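Non-reducing end beta-L-arabinofuranosidase (Bacteroides thetaiotaomicron, PDB 5MQO) is a GH127 glycoside hydrolase of plant pectin breakdown, probably an aceric acidase, and may cleave beta-L-arabinofuranoside-type linkages at non-reducing ends. Local coordinates at residues 312-316 with 317-321. Residues are numbered along the deposited sequence; the frame is centred on the assembly and turned at random.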
loop_
_atom_site.group_PDB
_atom_site.type_symbol
_atom_site.label_atom_id
_atom_site.label_comp_id
_atom_site.label_asym_id
_atom_site.label_seq_id
_atom_site.Cartn_x
_atom_site.Cartn_y
_atom_site.Cartn_z
ATOM N N ALA A 312 -13.157 -14.212 -3.709
ATOM C CA ALA A 312 -13.930 -14.048 -2.470
ATOM C C ALA A 312 -15.399 -14.431 -2.624
ATOM O O ALA A 312 -16.012 -14.897 -1.671
ATOM C CB ALA A 312 -13.847 -12.614 -1.978
ATOM N N GLU A 313 -15.931 -14.192 -3.825
ATOM C CA GLU A 313 -17.323 -14.432 -4.150
ATOM C C GLU A 313 -17.554 -15.794 -4.772
ATOM O O GLU A 313 -18.549 -16.413 -4.441
ATOM C CB GLU A 313 -17.866 -13.326 -5.095
ATOM C CG GLU A 313 -17.554 -11.889 -4.661
ATOM C CD GLU A 313 -18.011 -11.556 -3.238
ATOM O OE1 GLU A 313 -19.037 -12.142 -2.764
ATOM O OE2 GLU A 313 -17.356 -10.683 -2.594
ATOM N N THR A 314 -16.669 -16.256 -5.664
ATOM C CA THR A 314 -16.899 -17.521 -6.445
ATOM C C THR A 314 -16.310 -18.837 -5.883
ATOM O O THR A 314 -16.751 -19.932 -6.267
ATOM C CB THR A 314 -16.396 -17.399 -7.919
ATOM O OG1 THR A 314 -14.956 -17.381 -7.969
ATOM C CG2 THR A 314 -16.974 -16.145 -8.609
ATOM N N GLY A 315 -15.280 -18.728 -5.037
ATOM C CA GLY A 315 -14.589 -19.883 -4.464
ATOM C C GLY A 315 -13.928 -20.800 -5.462
ATOM O O GLY A 315 -13.669 -21.947 -5.139
ATOM N N GLU A 316 -13.627 -20.300 -6.666
ATOM C CA GLU A 316 -12.996 -21.103 -7.725
ATOM C C GLU A 316 -11.551 -21.355 -7.360
ATOM O O GLU A 316 -10.726 -20.477 -7.458
ATOM C CB GLU A 316 -13.081 -20.395 -9.084
ATOM C CG GLU A 316 -12.737 -21.290 -10.298
ATOM C CD GLU A 316 -12.505 -20.491 -11.579
ATOM O OE1 GLU A 316 -12.767 -19.261 -11.513
ATOM O OE2 GLU A 316 -12.068 -21.067 -12.620
ATOM N N GLN A 317 -11.246 -22.559 -6.921
ATOM C CA GLN A 317 -9.913 -22.843 -6.412
ATOM C C GLN A 317 -8.777 -22.483 -7.370
ATOM O O GLN A 317 -7.736 -22.014 -6.921
ATOM C CB GLN A 317 -9.816 -24.298 -5.932
ATOM C CG GLN A 317 -10.564 -24.505 -4.609
ATOM C CD GLN A 317 -10.519 -25.946 -4.097
ATOM O OE1 GLN A 317 -11.122 -26.858 -4.696
ATOM N NE2 GLN A 317 -9.816 -26.159 -2.969
ATOM N N GLN A 318 -8.994 -22.671 -8.673
ATOM C CA GLN A 318 -7.935 -22.476 -9.676
ATOM C C GLN A 318 -7.380 -21.069 -9.577
ATOM O O GLN A 318 -6.189 -20.896 -9.529
ATOM C CB GLN A 318 -8.440 -22.798 -11.088
ATOM C CG GLN A 318 -7.488 -22.467 -12.238
ATOM C CD GLN A 318 -6.093 -23.073 -12.119
ATOM O OE1 GLN A 318 -5.925 -24.232 -11.739
ATOM N NE2 GLN A 318 -5.087 -22.289 -12.470
ATOM N N LEU A 319 -8.252 -20.083 -9.457
ATOM C CA LEU A 319 -7.831 -18.697 -9.213
ATOM C C LEU A 319 -6.814 -18.529 -8.049
ATOM O O LEU A 319 -5.816 -17.835 -8.195
ATOM C CB LEU A 319 -9.044 -17.814 -8.956
ATOM C CG LEU A 319 -10.086 -17.827 -10.064
ATOM C CD1 LEU A 319 -11.288 -17.031 -9.631
ATOM C CD2 LEU A 319 -9.518 -17.279 -11.362
ATOM N N MET A 320 -7.064 -19.179 -6.915
ATOM C CA MET A 320 -6.136 -19.164 -5.773
ATOM C C MET A 320 -4.863 -19.962 -6.070
ATOM O O MET A 320 -3.826 -19.690 -5.491
ATOM C CB MET A 320 -6.834 -19.702 -4.517
ATOM C CG MET A 320 -6.168 -19.373 -3.176
ATOM S SD MET A 320 -5.995 -17.656 -2.627
ATOM C CE MET A 320 -7.300 -16.840 -3.556
ATOM N N LYS A 321 -4.928 -20.945 -6.962
ATOM C CA LYS A 321 -3.693 -21.593 -7.453
ATOM C C LYS A 321 -2.805 -20.593 -8.223
ATOM O O LYS A 321 -1.598 -20.591 -8.059
ATOM C CB LYS A 321 -3.996 -22.850 -8.298
ATOM C CG LYS A 321 -3.421 -24.148 -7.723
ATOM C CD LYS A 321 -4.297 -25.401 -7.907
ATOM C CE LYS A 321 -3.874 -26.476 -6.893
ATOM N NZ LYS A 321 -4.227 -27.864 -7.309
#
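The carboxylate of Glu316 turns one of its flat faces to Leu319, whose branch point CG sits over the face 3.4 Å from Glu316 OE1, while Leu319 CD1 reaches OE1 obliquely from the same side, past the outer edge, at 3.3 Å. Over the OE2 half of the same face lies Gln318 CB, more loosely, at 4.3 Å from Glu316 OE2. The acid gets there on an extended chain, CG anti to the backbone N (chi1 -167°), and the side chains of Glu316 and Leu319 cross at about a right angle. Its charge is met by Arg288, which forms a salt bridge with OE1 and also touches Leu319 and Gln318. An alanine in place of Glu316 would probably leave Arg288 without this mate and uncover the side of Leu319 that the carboxylate now lies against. The amide of Gln318, another flat group, leads away from the turn and gives its NE2 to Asn322 OD1 and Tyr291 OH. The backbone supplies only a weak bond across the turn, Leu319 N to Glu316 O at 3.2 Å and a bent 121°. Before it, Gly315 leaves the helix with positive phi (61°), and Thr314 OG1 accepts a straighter but weak, long bond from Glu316 N, 3.5 Å, while the same hydroxyl approaches Leu319 CD1 at 4.0 Å. This is the tight turn joining helix 297-314 to helix 317-333 in the catalytic domain, which in this family is an (alpha/alpha)6 barrel. Around it, Thr314 touches Lys265 of helix 258-270, Leu319 packs on Phe287, and Met320 reaches Met395 and Val398 of helix 382-399.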